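Local coordinates for protein CEP104 (Gallus gallus, PDB 5JO8) that is a centriolar protein whose TOG domain, the part in this structure, is a microtubule binder that probably engages tubulin as related TOG domains do, at residues 63-68 / 110-115; 78-83 / 119-124; 86-91 / 129-134. One frame throughout, in Å; residues are numbered along the deposited sequence.

How the contacts relate
The three contacts lie in the N-terminal half of an all-helical TOG domain, an array of paired helices stacked side by side. Contact 1 joins helix 54-69 to 100-121 and contact 3 joins 77-94 to 125-142, in each case helices next but one in sequence. Contact 2 joins neighbours, 77-94 to the C-terminal end of 100-121 and the turn after it. Along the chain the segments alternate. The centres lie 11 to 13 Å apart. Contact 1 touches contact 2 through Leu68 and Met83 and contact 3 through Ile113 and Cys131, whereas contacts 2 and 3 are linked by sharing helix 77-94. Interlocked in this way, they tie four successive helices together.

Contact 1. Residues 63-68 / 110-115; sequences AVYKKL and LKMIIT
Met112 reaches from helix 100-121 to Tyr65 and Leu68 of helix 54-69, joining two nearly parallel helices of the stacked helical array that makes up a TOG domain. The axes of the short segments stay 10.5 Å apart at a crossing angle of 19°, and the gap is spanned mainly by side chains. The tight part is built on Met112. Its CG leaves anti to the backbone N (chi1 178°), and bends at the next two torsions swing the methyl CE onto Leu68 CB, 3.7 Å away. On its other flank, the CD2-CE2 side of the Tyr65 ring meets CB and CG of Met112 obliquely. Deeper still, Leu68 CD2 packs on Ile113 CG1 at 3.8 Å, and helix 77-94 closes in on this pair through Met83 and Leu84. The partly exposed tyrosine marks the border of the contact, with Lys108 making a cation-pi contact at its ring; on the solvent side beyond, Lys66 turns away to a salt bridge with Glu70. The ring and the thioether form an oblique Met-aromatic contact, with Met112 SD 5.5 Å from the centroid of the Tyr65 ring. Closer than the sulfur comes its neighbouring methylene, Met112 CG, 3.6 Å from Tyr65 CE2.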
loop_
_atom_site.group_PDB
_atom_site.type_symbol
_atom_site.label_atom_id
_atom_site.label_comp_id
_atom_site.label_asym_id
_atom_site.label_seq_id
_atom_site.Cartn_x
_atom_site.Cartn_y
_atom_site.Cartn_z
ATOM N N ALA A 63 -3.837 18.799 -13.174
ATOM C CA ALA A 63 -3.533 20.205 -12.894
ATOM C C ALA A 63 -2.725 20.346 -11.611
ATOM O O ALA A 63 -1.847 21.207 -11.516
ATOM C CB ALA A 63 -4.802 21.044 -12.809
ATOM N N VAL A 64 -3.029 19.507 -10.624
ATOM C CA VAL A 64 -2.276 19.499 -9.379
ATOM C C VAL A 64 -0.857 19.046 -9.664
ATOM O O VAL A 64 0.097 19.638 -9.151
ATOM C CB VAL A 64 -2.959 18.623 -8.317
ATOM C CG1 VAL A 64 -2.054 18.438 -7.093
ATOM C CG2 VAL A 64 -4.286 19.223 -7.917
ATOM N N TYR A 65 -0.715 18.018 -10.496
ATOM C CA TYR A 65 0.598 17.551 -10.904
ATOM C C TYR A 65 1.388 18.700 -11.529
ATOM O O TYR A 65 2.532 18.954 -11.160
ATOM C CB TYR A 65 0.457 16.394 -11.907
ATOM C CG TYR A 65 1.747 16.051 -12.618
ATOM C CD1 TYR A 65 2.124 16.734 -13.776
ATOM C CD2 TYR A 65 2.598 15.066 -12.133
ATOM C CE1 TYR A 65 3.300 16.451 -14.419
ATOM C CE2 TYR A 65 3.791 14.772 -12.786
ATOM C CZ TYR A 65 4.123 15.471 -13.932
ATOM O OH TYR A 65 5.297 15.210 -14.590
ATOM N N LYS A 66 0.777 19.397 -12.480
ATOM C CA LYS A 66 1.441 20.539 -13.100
ATOM C C LYS A 66 1.807 21.646 -12.097
ATOM O O LYS A 66 2.925 22.179 -12.131
ATOM C CB LYS A 66 0.572 21.116 -14.212
ATOM C CG LYS A 66 1.197 22.317 -14.903
ATOM C CD LYS A 66 0.396 22.683 -16.135
ATOM C CE LYS A 66 0.915 23.955 -16.779
ATOM N NZ LYS A 66 2.285 23.780 -17.320
ATOM N N LYS A 67 0.878 21.994 -11.212
ATOM C CA LYS A 67 1.122 23.074 -10.248
ATOM C C LYS A 67 2.308 22.730 -9.336
ATOM O O LYS A 67 3.193 23.560 -9.105
ATOM C CB LYS A 67 -0.138 23.359 -9.424
ATOM C CG LYS A 67 0.006 24.505 -8.412
ATOM C CD LYS A 67 0.119 25.843 -9.111
ATOM C CE LYS A 67 0.272 26.981 -8.110
ATOM N NZ LYS A 67 -0.887 27.060 -7.177
ATOM N N LEU A 68 2.336 21.509 -8.809
ATOM C CA LEU A 68 3.459 21.105 -7.967
ATOM C C LEU A 68 4.783 21.023 -8.726
ATOM O O LEU A 68 5.803 21.480 -8.208
ATOM C CB LEU A 68 3.168 19.780 -7.261
ATOM C CG LEU A 68 2.456 19.912 -5.911
ATOM C CD1 LEU A 68 1.018 20.362 -6.100
ATOM C CD2 LEU A 68 2.503 18.588 -5.140
ATOM N N LEU A 110 0.947 10.882 -7.018
ATOM C CA LEU A 110 1.568 10.341 -5.813
ATOM C C LEU A 110 3.036 9.990 -6.027
ATOM O O LEU A 110 3.904 10.364 -5.227
ATOM C CB LEU A 110 0.804 9.114 -5.331
ATOM C CG LEU A 110 1.373 8.395 -4.113
ATOM C CD1 LEU A 110 1.467 9.405 -2.964
ATOM C CD2 LEU A 110 0.472 7.246 -3.735
ATOM N N LYS A 111 3.328 9.296 -7.125
ATOM C CA LYS A 111 4.704 8.929 -7.420
ATOM C C LYS A 111 5.591 10.160 -7.610
ATOM O O LYS A 111 6.734 10.197 -7.139
ATOM C CB LYS A 111 4.763 8.016 -8.657
ATOM C CG LYS A 111 6.170 7.568 -8.988
ATOM C CD LYS A 111 6.225 6.577 -10.147
ATOM C CE LYS A 111 7.675 6.274 -10.464
ATOM N NZ LYS A 111 7.814 5.436 -11.687
ATOM N N MET A 112 5.069 11.165 -8.303
ATOM C CA MET A 112 5.797 12.411 -8.500
ATOM C C MET A 112 6.091 13.109 -7.164
ATOM O O MET A 112 7.186 13.641 -6.960
ATOM C CB MET A 112 5.001 13.341 -9.419
ATOM C CG MET A 112 5.654 14.702 -9.670
ATOM S SD MET A 112 5.441 15.947 -8.386
ATOM C CE MET A 112 3.696 16.315 -8.539
ATOM N N ILE A 113 5.117 13.137 -6.262
ATOM C CA ILE A 113 5.324 13.844 -4.996
ATOM C C ILE A 113 6.455 13.181 -4.229
ATOM O O ILE A 113 7.362 13.852 -3.721
ATOM C CB ILE A 113 4.037 13.887 -4.168
ATOM C CG1 ILE A 113 3.026 14.821 -4.821
ATOM C CG2 ILE A 113 4.327 14.404 -2.766
ATOM C CD1 ILE A 113 1.622 14.637 -4.328
ATOM N N ILE A 114 6.418 11.862 -4.164
ATOM C CA ILE A 114 7.400 11.103 -3.399
ATOM C C ILE A 114 8.794 11.104 -4.032
ATOM O O ILE A 114 9.801 11.300 -3.363
ATOM C CB ILE A 114 6.892 9.671 -3.165
ATOM C CG1 ILE A 114 5.721 9.681 -2.189
ATOM C CG2 ILE A 114 8.015 8.767 -2.668
ATOM C CD1 ILE A 114 4.987 8.329 -2.147
ATOM N N THR A 115 8.855 10.873 -5.339
ATOM C CA THR A 115 10.140 10.636 -5.987
ATOM C C THR A 115 10.779 11.899 -6.567
ATOM O O THR A 115 11.976 11.919 -6.854
ATOM C CB THR A 115 10.028 9.566 -7.093
ATOM O OG1 THR A 115 9.248 10.078 -8.186
ATOM C CG2 THR A 115 9.389 8.278 -6.544
#

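Contact 2. Residues 78-83 / 119-124; sequences EDLRNM and PKHKLG
Leu80, on helix 77-94, lies against His121 and Leu123, where helix 100-121 ends in a Schellman motif and the chain turns into the next helix of the TOG domain. Lys122 takes the positive phi of that motif, and Gly124 is the N-cap of helix 125-142. Of the residues that meet here, Leu80 gives up the largest area. Its side chain crosses the imidazole of His121 at about a right angle and sets both methyls against it. CD2 sits over the centre of one face in a CH-pi contact, 3.7 Å from the centroid of the His121 ring and 9° off the ring normal. CD1 is shifted toward one side of the ring and comes within 3.4 Å of His121 ND1. The opposite face is covered by Lys120 CG, so the imidazole is held between two aliphatic chains, and Tyr117 meets it edge-to-face.

Leu123 has the next largest share. Its CD2 packs 4.2 Å from Leu80 CB, and its CD1 lies near the backbone carbonyl of Leu80, an oxygen that accepts a hydrogen bond from the Tyr117 hydroxyl. With CG beside its own backbone N (chi1 -67°), Leu123 brings both methyls to the helix while also touching Tyr117 and Val118.

Arg81 lies at the partly exposed border, where its aliphatic part only grazes Leu123. Partners at its edge, Glu78 and a water, both in its plane, fix the orientation of the guanidinium. In a salt bridge, NE and NH2 grip Glu78 side-on, both at the single oxygen OE1. The remaining nitrogen uses the water to reach the turn: Arg81 NH1 donates to this water at 3.1 Å, and the water donates to Leu123 O at 2.7 Å.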
loop_
_atom_site.group_PDB
_atom_site.type_symbol
_atom_site.label_atom_id
_atom_site.label_comp_id
_atom_site.label_asym_id
_atom_site.label_seq_id
_atom_site.Cartn_x
_atom_site.Cartn_y
_atom_site.Cartn_z
ATOM N N GLU A 78 7.104 26.267 3.990
ATOM C CA GLU A 78 5.802 26.045 4.600
ATOM C C GLU A 78 4.725 25.940 3.519
ATOM O O GLU A 78 3.814 25.115 3.620
ATOM C CB GLU A 78 5.488 27.167 5.603
ATOM C CG GLU A 78 4.155 27.027 6.329
ATOM C CD GLU A 78 4.077 25.799 7.229
ATOM O OE1 GLU A 78 5.135 25.231 7.580
ATOM O OE2 GLU A 78 2.946 25.406 7.590
ATOM N N ASP A 79 4.848 26.771 2.488
ATOM C CA ASP A 79 3.938 26.743 1.350
ATOM C C ASP A 79 4.077 25.440 0.584
ATOM O O ASP A 79 3.083 24.845 0.176
ATOM C CB ASP A 79 4.213 27.899 0.390
ATOM C CG ASP A 79 3.902 29.258 0.995
ATOM O OD1 ASP A 79 3.227 29.322 2.048
ATOM O OD2 ASP A 79 4.328 30.266 0.396
ATOM N N LEU A 80 5.313 25.021 0.354
ATOM C CA LEU A 80 5.550 23.733 -0.288
ATOM C C LEU A 80 4.998 22.561 0.525
ATOM O O LEU A 80 4.465 21.609 -0.048
ATOM C CB LEU A 80 7.032 23.530 -0.563
ATOM C CG LEU A 80 7.690 24.514 -1.537
ATOM C CD1 LEU A 80 9.194 24.469 -1.339
ATOM C CD2 LEU A 80 7.306 24.197 -2.988
ATOM N N ARG A 81 5.116 22.611 1.852
ATOM C CA ARG A 81 4.538 21.556 2.694
ATOM C C ARG A 81 3.023 21.556 2.602
ATOM O O ARG A 81 2.411 20.508 2.434
ATOM C CB ARG A 81 4.915 21.746 4.168
ATOM C CG ARG A 81 6.270 21.225 4.594
ATOM C CD ARG A 81 6.456 21.383 6.117
ATOM N NE ARG A 81 6.582 22.778 6.562
ATOM C CZ ARG A 81 7.732 23.448 6.636
ATOM N NH1 ARG A 81 8.872 22.870 6.277
ATOM N NH2 ARG A 81 7.744 24.709 7.056
ATOM N N ASN A 82 2.411 22.726 2.742
ATOM C CA ASN A 82 0.957 22.825 2.671
ATOM C C ASN A 82 0.442 22.329 1.325
ATOM O O ASN A 82 -0.607 21.691 1.245
ATOM C CB ASN A 82 0.496 24.263 2.913
ATOM C CG ASN A 82 0.771 24.725 4.319
ATOM O OD1 ASN A 82 0.919 23.912 5.233
ATOM N ND2 ASN A 82 0.840 26.037 4.505
ATOM N N MET A 83 1.180 22.629 0.267
ATOM C CA MET A 83 0.788 22.178 -1.056
ATOM C C MET A 83 0.868 20.660 -1.168
ATOM O O MET A 83 -0.010 20.041 -1.762
ATOM C CB MET A 83 1.658 22.831 -2.118
ATOM C CG MET A 83 1.172 22.571 -3.516
ATOM S SD MET A 83 2.081 23.561 -4.714
ATOM C CE MET A 83 1.756 25.211 -4.106
ATOM N N PRO A 119 12.221 15.388 -2.724
ATOM C CA PRO A 119 13.671 15.591 -2.852
ATOM C C PRO A 119 14.061 16.928 -3.474
ATOM O O PRO A 119 15.051 17.529 -3.033
ATOM C CB PRO A 119 14.109 14.460 -3.790
ATOM C CG PRO A 119 13.053 13.456 -3.714
ATOM C CD PRO A 119 11.779 14.175 -3.438
ATOM N N LYS A 120 13.314 17.377 -4.480
ATOM C CA LYS A 120 13.595 18.663 -5.136
ATOM C C LYS A 120 13.629 19.799 -4.111
ATOM O O LYS A 120 14.516 20.662 -4.143
ATOM C CB LYS A 120 12.542 18.972 -6.212
ATOM C CG LYS A 120 12.674 20.352 -6.877
ATOM C CD LYS A 120 11.579 20.551 -7.926
ATOM C CE LYS A 120 11.524 21.989 -8.444
ATOM N NZ LYS A 120 10.377 22.188 -9.393
ATOM N N HIS A 121 12.671 19.776 -3.188
ATOM C CA HIS A 121 12.474 20.870 -2.241
ATOM C C HIS A 121 13.053 20.592 -0.852
ATOM O O HIS A 121 12.889 21.397 0.066
ATOM C CB HIS A 121 10.985 21.215 -2.141
ATOM C CG HIS A 121 10.407 21.717 -3.427
ATOM N ND1 HIS A 121 10.759 22.936 -3.975
ATOM C CD2 HIS A 121 9.530 21.155 -4.291
ATOM C CE1 HIS A 121 10.113 23.106 -5.114
ATOM N NE2 HIS A 121 9.361 22.042 -5.331
ATOM N N LYS A 122 13.737 19.456 -0.726
ATOM C CA LYS A 122 14.404 19.051 0.510
ATOM C C LYS A 122 13.463 19.101 1.709
ATOM O O LYS A 122 13.842 19.568 2.772
ATOM C CB LYS A 122 15.640 19.929 0.773
ATOM C CG LYS A 122 16.688 19.877 -0.336
ATOM C CD LYS A 122 17.763 20.941 -0.134
ATOM C CE LYS A 122 18.628 21.105 -1.378
ATOM N NZ LYS A 122 19.633 22.196 -1.219
ATOM N N LEU A 123 12.241 18.613 1.537
ATOM C CA LEU A 123 11.221 18.734 2.571
ATOM C C LEU A 123 11.421 17.769 3.737
ATOM O O LEU A 123 10.878 17.976 4.819
ATOM C CB LEU A 123 9.823 18.545 1.973
ATOM C CG LEU A 123 9.421 19.673 1.024
ATOM C CD1 LEU A 123 7.971 19.512 0.586
ATOM C CD2 LEU A 123 9.646 21.042 1.657
ATOM N N GLY A 124 12.190 16.710 3.506
ATOM C CA GLY A 124 12.503 15.770 4.574
ATOM C C GLY A 124 11.633 14.533 4.546
ATOM O O GLY A 124 10.513 14.568 4.009
HETATM O O HOH W 1 9.069 19.899 5.429
#

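Contact 3. Residues 86-91 / 129-134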
loop_
_atom_site.group_PDB
_atom_site.type_symbol
_atom_site.label_atom_id
_atom_site.label_comp_id
_atom_site.label_asym_id
_atom_site.label_seq_id
_atom_site.Cartn_x
_atom_site.Cartn_y
_atom_site.Cartn_z
ATOM N N ALA A 86 -2.078 19.204 0.752
ATOM C CA ALA A 86 -3.320 19.370 0.017
ATOM C C ALA A 86 -3.387 18.404 -1.172
ATOM O O ALA A 86 -4.449 17.861 -1.486
ATOM C CB ALA A 86 -3.473 20.815 -0.455
ATOM N N ALA A 87 -2.256 18.206 -1.838
ATOM C CA ALA A 87 -2.208 17.283 -2.972
ATOM C C ALA A 87 -2.480 15.851 -2.515
ATOM O O ALA A 87 -3.213 15.122 -3.177
ATOM C CB ALA A 87 -0.857 17.376 -3.681
ATOM N N ILE A 88 -1.899 15.468 -1.379
ATOM C CA ILE A 88 -2.096 14.134 -0.818
ATOM C C ILE A 88 -3.551 13.928 -0.402
ATOM O O ILE A 88 -4.102 12.839 -0.571
ATOM C CB ILE A 88 -1.073 13.820 0.309
ATOM C CG1 ILE A 88 0.347 13.670 -0.256
ATOM C CG2 ILE A 88 -1.476 12.599 1.129
ATOM C CD1 ILE A 88 0.566 12.470 -1.217
ATOM N N PHE A 89 -4.184 14.967 0.126
ATOM C CA PHE A 89 -5.610 14.924 0.433
ATOM C C PHE A 89 -6.410 14.523 -0.817
ATOM O O PHE A 89 -7.291 13.651 -0.759
ATOM C CB PHE A 89 -6.084 16.295 0.974
ATOM C CG PHE A 89 -7.570 16.379 1.198
ATOM C CD1 PHE A 89 -8.419 16.794 0.186
ATOM C CD2 PHE A 89 -8.121 16.028 2.424
ATOM C CE1 PHE A 89 -9.791 16.847 0.383
ATOM C CE2 PHE A 89 -9.499 16.094 2.628
ATOM C CZ PHE A 89 -10.329 16.503 1.597
ATOM N N LEU A 90 -6.096 15.145 -1.950
ATOM C CA LEU A 90 -6.794 14.839 -3.198
ATOM C C LEU A 90 -6.416 13.455 -3.735
ATOM O O LEU A 90 -7.272 12.743 -4.253
ATOM C CB LEU A 90 -6.547 15.932 -4.247
ATOM C CG LEU A 90 -7.109 17.298 -3.835
ATOM C CD1 LEU A 90 -6.735 18.356 -4.872
ATOM C CD2 LEU A 90 -8.625 17.260 -3.648
ATOM N N VAL A 91 -5.146 13.076 -3.596
ATOM C CA VAL A 91 -4.685 11.742 -3.987
ATOM C C VAL A 91 -5.445 10.668 -3.226
ATOM O O VAL A 91 -5.875 9.671 -3.810
ATOM C CB VAL A 91 -3.173 11.585 -3.770
ATOM C CG1 VAL A 91 -2.750 10.118 -3.899
ATOM C CG2 VAL A 91 -2.407 12.421 -4.767
ATOM N N SER A 129 7.018 10.085 4.554
ATOM C CA SER A 129 6.269 9.192 5.428
ATOM C C SER A 129 4.782 9.515 5.404
ATOM O O SER A 129 3.945 8.617 5.279
ATOM C CB SER A 129 6.796 9.282 6.859
ATOM O OG SER A 129 5.972 8.536 7.736
ATOM N N HIS A 130 4.451 10.795 5.524
ATOM C CA HIS A 130 3.066 11.240 5.435
ATOM C C HIS A 130 2.424 10.769 4.117
ATOM O O HIS A 130 1.294 10.264 4.117
ATOM C CB HIS A 130 3.001 12.766 5.537
ATOM C CG HIS A 130 1.631 13.327 5.324
ATOM N ND1 HIS A 130 0.727 13.489 6.354
ATOM C CD2 HIS A 130 1.011 13.769 4.204
ATOM C CE1 HIS A 130 -0.388 14.015 5.876
ATOM N NE2 HIS A 130 -0.243 14.188 4.572
ATOM N N CYS A 131 3.141 10.917 3.004
ATOM C CA CYS A 131 2.588 10.516 1.701
ATOM C C CYS A 131 2.233 9.040 1.678
ATOM O O CYS A 131 1.164 8.659 1.185
ATOM C CB CYS A 131 3.571 10.779 0.562
ATOM S SG CYS A 131 3.912 12.539 0.277
ATOM N N VAL A 132 3.147 8.219 2.173
ATOM C CA VAL A 132 2.939 6.768 2.178
ATOM C C VAL A 132 1.822 6.396 3.154
ATOM O O VAL A 132 0.914 5.643 2.805
ATOM C CB VAL A 132 4.233 5.995 2.490
ATOM C CG1 VAL A 132 3.953 4.489 2.535
ATOM C CG2 VAL A 132 5.298 6.296 1.448
ATOM N N GLU A 133 1.859 6.927 4.372
ATOM C CA GLU A 133 0.872 6.545 5.380
ATOM C C GLU A 133 -0.550 6.931 4.987
ATOM O O GLU A 133 -1.495 6.220 5.309
ATOM C CB GLU A 133 1.212 7.160 6.739
ATOM C CG GLU A 133 2.503 6.652 7.369
ATOM C CD GLU A 133 2.405 5.214 7.875
ATOM O OE1 GLU A 133 1.297 4.642 7.865
ATOM O OE2 GLU A 133 3.441 4.660 8.294
ATOM N N LYS A 134 -0.705 8.046 4.281
ATOM C CA LYS A 134 -2.036 8.516 3.916
ATOM C C LYS A 134 -2.626 7.790 2.713
ATOM O O LYS A 134 -3.830 7.876 2.470
ATOM C CB LYS A 134 -2.031 10.029 3.656
ATOM C CG LYS A 134 -1.767 10.879 4.894
ATOM C CD LYS A 134 -2.818 10.621 5.957
ATOM C CE LYS A 134 -2.475 11.359 7.243
ATOM N NZ LYS A 134 -3.472 11.109 8.323
#
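Ile88 of helix 77-94 projects between His130, Cys131 and Lys134 of helix 125-142, and all the contacts between the two segments pass through this one residue. Its two branches divide the work. CG2, anti to the backbone N, touches Lys134 CB at 3.6 Å and approaches His130 NE2 at 4.0 Å. The other branch, CG1 and CD1, lies beside the thiol, with Ile88 CD1 3.7 Å from Cys131 SG. The first torsion sets CG2 toward the lysine and histidine; the bend at chi2 (-65°) lays CD1 against Cys131.

The partners are placed by their own helix. His130 and Lys134 stand one turn apart, and Lys134 CG, set beside its own backbone N, lies 3.5 Å above the plane of the His130 ring, toward the rim. Ile88 CG2 meets the same ring obliquely. Lys134 crosses the isoleucine at about a right angle, and beyond CB its chain leads away from helix 77-94, so only its aliphatic base takes part.

Further out, the two segments run nearly parallel, their axes 10.2 Å apart at a crossing angle of -17°, and the backbones come nearest at Ile88 and Cys131. Helix 100-121 fills in behind: Leu110 packs on Ile88, while Ile113 and Ile114 pack on Cys131. His130 also leans on Leu84 and Arg85, one turn back along helix 77-94. Three successive helices of the TOG domain thus meet around one isoleucine and one cysteine.

Across these segments the chemistry is that of dispersion and shape. The thiol serves as a soft apolar surface, the imidazole puts its NE2 side against the Ile88 methyl CG2, and the lysine carries its charged end away, so cohesion here probably depends on close fit and exclusion of water.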